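Local coordinates for SusD superfamily protein (PDB 3NQP), which probably binds glycans at the outer membrane of Bacteroides fragilis, as SusD-family proteins do when they hand sugars to a partner transporter, at residues Y317-N320 and K321-Q325; E391-N394 and M395-D398; P495-K498 and T499-N502. All coordinates share one frame; numbering follows the deposited sequence.

How the contacts relate
From the N terminus, the chain reaches contact 1 first, where the extended run Tyr317-Asn320 turns into helix 321-325, ahead of helix 333-337 and the hairpin of strands 338-344 and 351-358. Contact 2 follows at the C-terminal end of helix 382-396, in the tight turn that leads into helix 399-414. Contact 3 comes last, where the long loop after helix 452-458 becomes helix 498-503 near the C terminus. Each closes only a local turn, and the three stand in series, neither nested nor crossed. None touches another: contacts 1 and 3 approach to about 17 Å between nearest atoms, while the centres of contacts 2 and 3 lie 41 Å apart.

Contact 1. Residues Y317-N320 and K321-Q325; sequences YEYN and KAVYQ. With EDO (1,2-ethanediol), chain E.
Two hydrogen bonds join Asn320 to the start of helix 321-325, one from its side chain and one from its backbone. OD1 of Asn320 accepts from Ala322 N at 3.0 Å, with the donor lying in the amide's carbonyl plane and on a lone pair. With CG anti to the backbone N (chi1 -175°), the amide swings forward over the first turn, and Ala322 CB packs 3.3 Å from the same OD1. The backbone carbonyl O of Asn320 takes Val323 N at 2.9 Å. A water 2.8 Å from Asn320 O donates to it and accepts from Tyr324 N, so it links the carbonyl to the amide four residues on, within the first turn.

This is an N-cap: Asn320 ends the extended approach and its side chain caps the amide of Ala322. The apolar part is small, Tyr319 CB meeting Val323 CB at 4.1 Å, while the Tyr319 ring leads away to meet the ring of Phe54, and its OH bonds Glu48. Lys321 bends at its third torsion (79°), and NZ donates to O2 of a 1,2-ethanediol, probably from the crystallisation liquor, at 3.0 Å and to the carbonyl of Leu353 on strand 351-358.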
loop_
_atom_site.group_PDB
_atom_site.type_symbol
_atom_site.label_atom_id
_atom_site.label_comp_id
_atom_site.label_asym_id
_atom_site.label_seq_id
_atom_site.Cartn_x
_atom_site.Cartn_y
_atom_site.Cartn_z
ATOM N N TYR A 317 1.487 -11.784 12.070
ATOM C CA TYR A 317 0.519 -11.293 11.100
ATOM C C TYR A 317 0.210 -12.477 10.188
ATOM O O TYR A 317 1.156 -13.132 9.684
ATOM C CB TYR A 317 1.090 -10.132 10.214
ATOM C CG TYR A 317 1.431 -8.904 11.022
ATOM C CD1 TYR A 317 2.672 -8.786 11.635
ATOM C CD2 TYR A 317 0.506 -7.901 11.238
ATOM C CE1 TYR A 317 2.991 -7.711 12.432
ATOM C CE2 TYR A 317 0.820 -6.816 12.021
ATOM C CZ TYR A 317 2.071 -6.711 12.609
ATOM O OH TYR A 317 2.383 -5.657 13.425
ATOM N N GLU A 318 -1.067 -12.783 10.003
ATOM C CA GLU A 318 -1.472 -13.922 9.185
ATOM C C GLU A 318 -2.801 -13.695 8.480
ATOM O O GLU A 318 -3.813 -13.413 9.110
ATOM C CB GLU A 318 -1.647 -15.198 10.013
ATOM C CG GLU A 318 -1.857 -16.526 9.136
ATOM C CD GLU A 318 -1.968 -17.774 10.016
ATOM O OE1 GLU A 318 -1.849 -17.635 11.248
ATOM O OE2 GLU A 318 -2.108 -18.894 9.462
ATOM N N TYR A 319 -2.812 -13.948 7.181
ATOM C CA TYR A 319 -4.052 -13.879 6.430
ATOM C C TYR A 319 -4.940 -15.056 6.722
ATOM O O TYR A 319 -4.476 -16.195 6.871
ATOM C CB TYR A 319 -3.781 -13.812 4.943
ATOM C CG TYR A 319 -3.145 -12.511 4.537
ATOM C CD1 TYR A 319 -3.921 -11.396 4.301
ATOM C CD2 TYR A 319 -1.775 -12.398 4.407
ATOM C CE1 TYR A 319 -3.336 -10.165 3.955
ATOM C CE2 TYR A 319 -1.172 -11.161 4.013
ATOM C CZ TYR A 319 -1.988 -10.061 3.819
ATOM O OH TYR A 319 -1.458 -8.841 3.468
ATOM N N ASN A 320 -6.243 -14.790 6.762
ATOM C CA ASN A 320 -7.242 -15.858 6.850
ATOM C C ASN A 320 -6.937 -16.773 5.676
ATOM O O ASN A 320 -6.608 -16.300 4.586
ATOM C CB ASN A 320 -8.614 -15.234 6.674
ATOM C CG ASN A 320 -9.730 -16.192 6.864
ATOM O OD1 ASN A 320 -9.930 -17.104 6.050
ATOM N ND2 ASN A 320 -10.505 -15.995 7.943
ATOM N N LYS A 321 -7.054 -18.071 5.880
ATOM C CA LYS A 321 -6.643 -19.028 4.852
ATOM C C LYS A 321 -7.497 -18.986 3.563
ATOM O O LYS A 321 -7.075 -19.470 2.508
ATOM C CB LYS A 321 -6.666 -20.435 5.449
ATOM C CG LYS A 321 -8.053 -20.976 5.774
ATOM C CD LYS A 321 -7.981 -22.441 6.306
ATOM C CE LYS A 321 -7.547 -22.431 7.819
ATOM N NZ LYS A 321 -7.484 -23.793 8.413
ATOM N N ALA A 322 -8.692 -18.427 3.660
ATOM C CA ALA A 322 -9.512 -18.128 2.475
ATOM C C ALA A 322 -8.830 -17.196 1.483
ATOM O O ALA A 322 -9.162 -17.215 0.290
ATOM C CB ALA A 322 -10.888 -17.551 2.884
ATOM N N VAL A 323 -7.873 -16.387 1.929
ATOM C CA VAL A 323 -7.159 -15.509 1.006
ATOM C C VAL A 323 -6.344 -16.396 0.051
ATOM O O VAL A 323 -6.433 -16.260 -1.167
ATOM C CB VAL A 323 -6.263 -14.511 1.763
ATOM C CG1 VAL A 323 -5.358 -13.745 0.844
ATOM C CG2 VAL A 323 -7.146 -13.503 2.594
ATOM N N TYR A 324 -5.551 -17.299 0.618
ATOM C CA TYR A 324 -4.864 -18.363 -0.163
ATOM C C TYR A 324 -5.812 -19.218 -1.025
ATOM O O TYR A 324 -5.578 -19.426 -2.231
ATOM C CB TYR A 324 -4.038 -19.220 0.785
ATOM C CG TYR A 324 -3.227 -20.360 0.161
ATOM C CD1 TYR A 324 -2.041 -20.098 -0.507
ATOM C CD2 TYR A 324 -3.650 -21.687 0.246
ATOM C CE1 TYR A 324 -1.279 -21.128 -1.071
ATOM C CE2 TYR A 324 -2.875 -22.750 -0.318
ATOM C CZ TYR A 324 -1.690 -22.453 -0.963
ATOM O OH TYR A 324 -0.908 -23.439 -1.526
ATOM N N GLN A 325 -6.881 -19.702 -0.435
ATOM C CA GLN A 325 -7.804 -20.614 -1.143
ATOM C C GLN A 325 -8.555 -19.924 -2.283
ATOM O O GLN A 325 -9.053 -20.599 -3.180
ATOM C CB GLN A 325 -8.827 -21.194 -0.173
ATOM C CG GLN A 325 -8.219 -22.066 0.885
ATOM C CD GLN A 325 -9.211 -22.470 1.940
ATOM O OE1 GLN A 325 -9.996 -21.651 2.422
ATOM N NE2 GLN A 325 -9.185 -23.736 2.304
HETATM C C1 EDO E . -7.652 -25.491 11.443
HETATM O O1 EDO E . -7.540 -25.932 10.091
HETATM C C2 EDO E . -6.509 -24.559 11.867
HETATM O O2 EDO E . -6.598 -23.255 11.268
HETATM O O HOH W 1 -4.212 -16.928 3.295
#

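Contact 2. Residues E391-N394 and M395-D398; sequences EIAN and MEGD
The backbone of 391-396 runs as regular helix, with Met395 N bonded to Glu391 O and Glu396 N to Ile392 O, until Gly397 turns to positive phi (100°) and breaks the ladder. What follows is a Schellman motif with Gly397 as its C-prime residue: Asp398 N reaches back to Ala393 O at 3.0 Å, while Gly397 N makes a weak bond to Asn394 O at 3.4 Å. Ala393 O is gripped twice, since Gly397 N also donates to it at 2.9 Å, almost in line with the carbonyl, whereas Asp398 N arrives from above its plane. The positive phi suits a glycine, which has no CB.

Among the side chains, Glu396 lies back along the preceding turn. Its CG sits beside the backbone N (chi1 -69°) and the rest of the chain is extended, which brings OE1 to 3.7 Å from Ala393 CA; OE2 passes obliquely by Ile392 CG2 and forms a salt bridge with Lys233 of helix 228-241. Selenomethionine Met395 sets its CB 3.3 Å from Ile392 O, while its chain, bent at the second and third torsions, leads away to Leu229 and Lys216. Asn394 points its amide off the helix toward Glu435, Phe431 and Asn434, and the carboxylate of Glu391 pairs with Arg458 and Lys216. Asp398 is the N-cap of helix 399-414, its OD1 accepting from Ala401 N. Gly397 and Asp398 thus follow directly, ending one helix and capping the next, and Ala393 CB lies 3.6 Å from Asp398 O.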
loop_
_atom_site.group_PDB
_atom_site.type_symbol
_atom_site.label_atom_id
_atom_site.label_comp_id
_atom_site.label_asym_id
_atom_site.label_seq_id
_atom_site.Cartn_x
_atom_site.Cartn_y
_atom_site.Cartn_z
ATOM N N GLU A 391 -10.759 0.893 -12.747
ATOM C CA GLU A 391 -11.752 1.491 -11.873
ATOM C C GLU A 391 -12.315 2.787 -12.486
ATOM O O GLU A 391 -13.516 3.002 -12.452
ATOM C CB GLU A 391 -11.165 1.749 -10.493
ATOM C CG GLU A 391 -12.182 2.290 -9.499
ATOM C CD GLU A 391 -11.635 2.339 -8.101
ATOM O OE1 GLU A 391 -10.703 1.544 -7.836
ATOM O OE2 GLU A 391 -12.141 3.165 -7.293
ATOM N N ILE A 392 -11.454 3.609 -13.098
ATOM C CA ILE A 392 -11.915 4.825 -13.799
ATOM C C ILE A 392 -12.860 4.418 -14.948
ATOM O O ILE A 392 -13.949 4.998 -15.104
ATOM C CB ILE A 392 -10.729 5.678 -14.320
ATOM C CG1 ILE A 392 -9.959 6.316 -13.142
ATOM C CG2 ILE A 392 -11.238 6.748 -15.275
ATOM C CD1 ILE A 392 -8.506 6.922 -13.498
ATOM N N ALA A 393 -12.460 3.399 -15.720
ATOM C CA ALA A 393 -13.277 2.858 -16.798
ATOM C C ALA A 393 -14.676 2.463 -16.302
ATOM O O ALA A 393 -15.710 2.809 -16.905
ATOM C CB ALA A 393 -12.553 1.611 -17.479
ATOM N N ASN A 394 -14.716 1.751 -15.192
ATOM C CA ASN A 394 -15.995 1.362 -14.625
ATOM C C ASN A 394 -16.853 2.613 -14.324
ATOM O O ASN A 394 -18.051 2.591 -14.591
ATOM C CB ASN A 394 -15.867 0.494 -13.358
ATOM C CG ASN A 394 -17.135 -0.276 -13.066
ATOM O OD1 ASN A 394 -17.900 -0.551 -13.988
ATOM N ND2 ASN A 394 -17.359 -0.650 -11.793
HETATM N N MSE A 395 -16.238 3.695 -13.843
HETATM C CA MSE A 395 -16.989 4.926 -13.561
HETATM C C MSE A 395 -17.535 5.554 -14.846
HETATM O O MSE A 395 -18.657 6.066 -14.864
HETATM C CB MSE A 395 -16.151 5.979 -12.821
HETATM C CG MSE A 395 -15.840 5.668 -11.378
HETATM SE SE MSE A 395 -17.353 5.531 -10.252
HETATM C CE MSE A 395 -17.897 7.400 -10.155
ATOM N N GLU A 396 -16.747 5.514 -15.921
ATOM C CA GLU A 396 -17.149 6.060 -17.229
ATOM C C GLU A 396 -18.248 5.267 -17.891
ATOM O O GLU A 396 -19.042 5.826 -18.640
ATOM C CB GLU A 396 -15.988 6.049 -18.217
ATOM C CG GLU A 396 -14.863 7.001 -17.923
ATOM C CD GLU A 396 -13.585 6.738 -18.766
ATOM O OE1 GLU A 396 -13.302 5.616 -19.216
ATOM O OE2 GLU A 396 -12.809 7.674 -18.937
ATOM N N GLY A 397 -18.244 3.963 -17.665
ATOM C CA GLY A 397 -19.057 3.038 -18.431
ATOM C C GLY A 397 -18.318 2.294 -19.550
ATOM O O GLY A 397 -18.964 1.711 -20.433
ATOM N N ASP A 398 -16.983 2.333 -19.532
ATOM C CA ASP A 398 -16.139 1.733 -20.574
ATOM C C ASP A 398 -15.879 0.296 -20.156
ATOM O O ASP A 398 -14.787 -0.094 -19.683
ATOM C CB ASP A 398 -14.843 2.512 -20.749
ATOM C CG ASP A 398 -14.060 2.121 -22.014
ATOM O OD1 ASP A 398 -14.317 1.058 -22.552
ATOM O OD2 ASP A 398 -13.164 2.873 -22.403
#

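Contact 3. Residues P495-K498 and T499-N502; sequences PIEK and TMLN
The terminal methyl of selenomethionine Met500 lies against the carboxylate of Glu497, its CE 3.3 Å from OE1, and the two side chains pass each other at a slant. Glu497 folds back for this, bent at its second torsion (85°), so that the carboxylate comes round beside the first turn. The same CE also rests 3.8 Å from Ile496 CB. Further along Ile496, CD1 meets Leu501 CD2 at 3.6 Å, with the two branched chains crossing at about a right angle; the first torsion of Ile496 (63°) sends CG1 and CD1 to that leucine.

Behind these side chains is the start of helix 498-503, with Glu497 in the N-cap position. Its carbonyl O accepts from Leu501 N at 3.1 Å, and Lys498 O takes Asn502 N at 2.8 Å. The amide of Asn502 folds over that same carbonyl, CG 3.3 Å from Lys498 O, and ND2 passes beside Lys498 CG.

Further out, two residues take the polar ends: Lys84 N donates to Glu497 OE2, which restrains the carboxylate that the Met500 methyl touches, and Glu77 makes a salt bridge with Lys498 NZ. Gln509 takes the backbone N of Ile496 through OE1 and also lies against the Leu501 side chain.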
loop_
_atom_site.group_PDB
_atom_site.type_symbol
_atom_site.label_atom_id
_atom_site.label_comp_id
_atom_site.label_asym_id
_atom_site.label_seq_id
_atom_site.Cartn_x
_atom_site.Cartn_y
_atom_site.Cartn_z
ATOM N N PRO A 495 -9.473 7.590 15.215
ATOM C CA PRO A 495 -9.503 8.574 16.294
ATOM C C PRO A 495 -8.101 8.950 16.752
ATOM O O PRO A 495 -7.127 8.311 16.370
ATOM C CB PRO A 495 -10.212 7.819 17.401
ATOM C CG PRO A 495 -9.734 6.368 17.212
ATOM C CD PRO A 495 -9.486 6.209 15.739
ATOM N N ILE A 496 -7.996 10.021 17.528
ATOM C CA ILE A 496 -6.748 10.338 18.194
ATOM C C ILE A 496 -6.869 10.076 19.717
ATOM O O ILE A 496 -7.986 10.049 20.280
ATOM C CB ILE A 496 -6.283 11.740 17.826
ATOM C CG1 ILE A 496 -7.268 12.784 18.303
ATOM C CG2 ILE A 496 -6.081 11.878 16.257
ATOM C CD1 ILE A 496 -6.698 14.194 18.173
ATOM N N GLU A 497 -5.715 9.897 20.348
ATOM C CA GLU A 497 -5.584 9.483 21.757
ATOM C C GLU A 497 -6.118 10.548 22.715
ATOM O O GLU A 497 -5.810 11.730 22.560
ATOM C CB GLU A 497 -4.104 9.320 22.219
ATOM C CG GLU A 497 -3.156 8.553 21.435
ATOM C CD GLU A 497 -2.535 9.373 20.349
ATOM O OE1 GLU A 497 -3.242 9.539 19.352
ATOM O OE2 GLU A 497 -1.390 9.852 20.475
ATOM N N LYS A 498 -6.816 10.077 23.745
ATOM C CA LYS A 498 -7.276 10.885 24.864
ATOM C C LYS A 498 -6.127 11.686 25.458
ATOM O O LYS A 498 -6.302 12.834 25.782
ATOM C CB LYS A 498 -7.865 9.971 25.967
ATOM C CG LYS A 498 -8.577 10.700 27.126
ATOM C CD LYS A 498 -8.983 9.723 28.261
ATOM C CE LYS A 498 -9.839 10.409 29.380
ATOM N NZ LYS A 498 -11.276 10.689 28.955
ATOM N N THR A 499 -4.963 11.066 25.636
ATOM C CA THR A 499 -3.837 11.761 26.284
ATOM C C THR A 499 -3.441 12.988 25.489
ATOM O O THR A 499 -3.221 14.062 26.065
ATOM C CB THR A 499 -2.586 10.859 26.487
ATOM O OG1 THR A 499 -2.349 10.105 25.298
ATOM C CG2 THR A 499 -2.773 9.934 27.655
HETATM N N MSE A 500 -3.359 12.840 24.166
HETATM C CA MSE A 500 -3.060 13.987 23.272
HETATM C C MSE A 500 -4.127 15.072 23.333
HETATM O O MSE A 500 -3.818 16.275 23.303
HETATM C CB MSE A 500 -2.885 13.525 21.813
HETATM C CG MSE A 500 -1.457 13.522 21.323
HETATM SE SE MSE A 500 -1.239 13.787 19.398
HETATM C CE MSE A 500 -2.742 12.740 18.848
ATOM N N LEU A 501 -5.385 14.653 23.376
ATOM C CA LEU A 501 -6.508 15.589 23.501
ATOM C C LEU A 501 -6.385 16.362 24.804
ATOM O O LEU A 501 -6.567 17.568 24.815
ATOM C CB LEU A 501 -7.862 14.861 23.452
ATOM C CG LEU A 501 -8.313 14.340 22.079
ATOM C CD1 LEU A 501 -9.680 13.621 22.203
ATOM C CD2 LEU A 501 -8.375 15.494 21.037
ATOM N N ASN A 502 -6.054 15.670 25.898
ATOM C CA ASN A 502 -5.894 16.337 27.203
ATOM C C ASN A 502 -4.716 17.344 27.218
ATOM O O ASN A 502 -4.860 18.444 27.748
ATOM C CB ASN A 502 -5.786 15.308 28.351
ATOM C CG ASN A 502 -7.090 14.509 28.565
ATOM O OD1 ASN A 502 -8.132 14.831 27.985
ATOM N ND2 ASN A 502 -7.023 13.449 29.384
#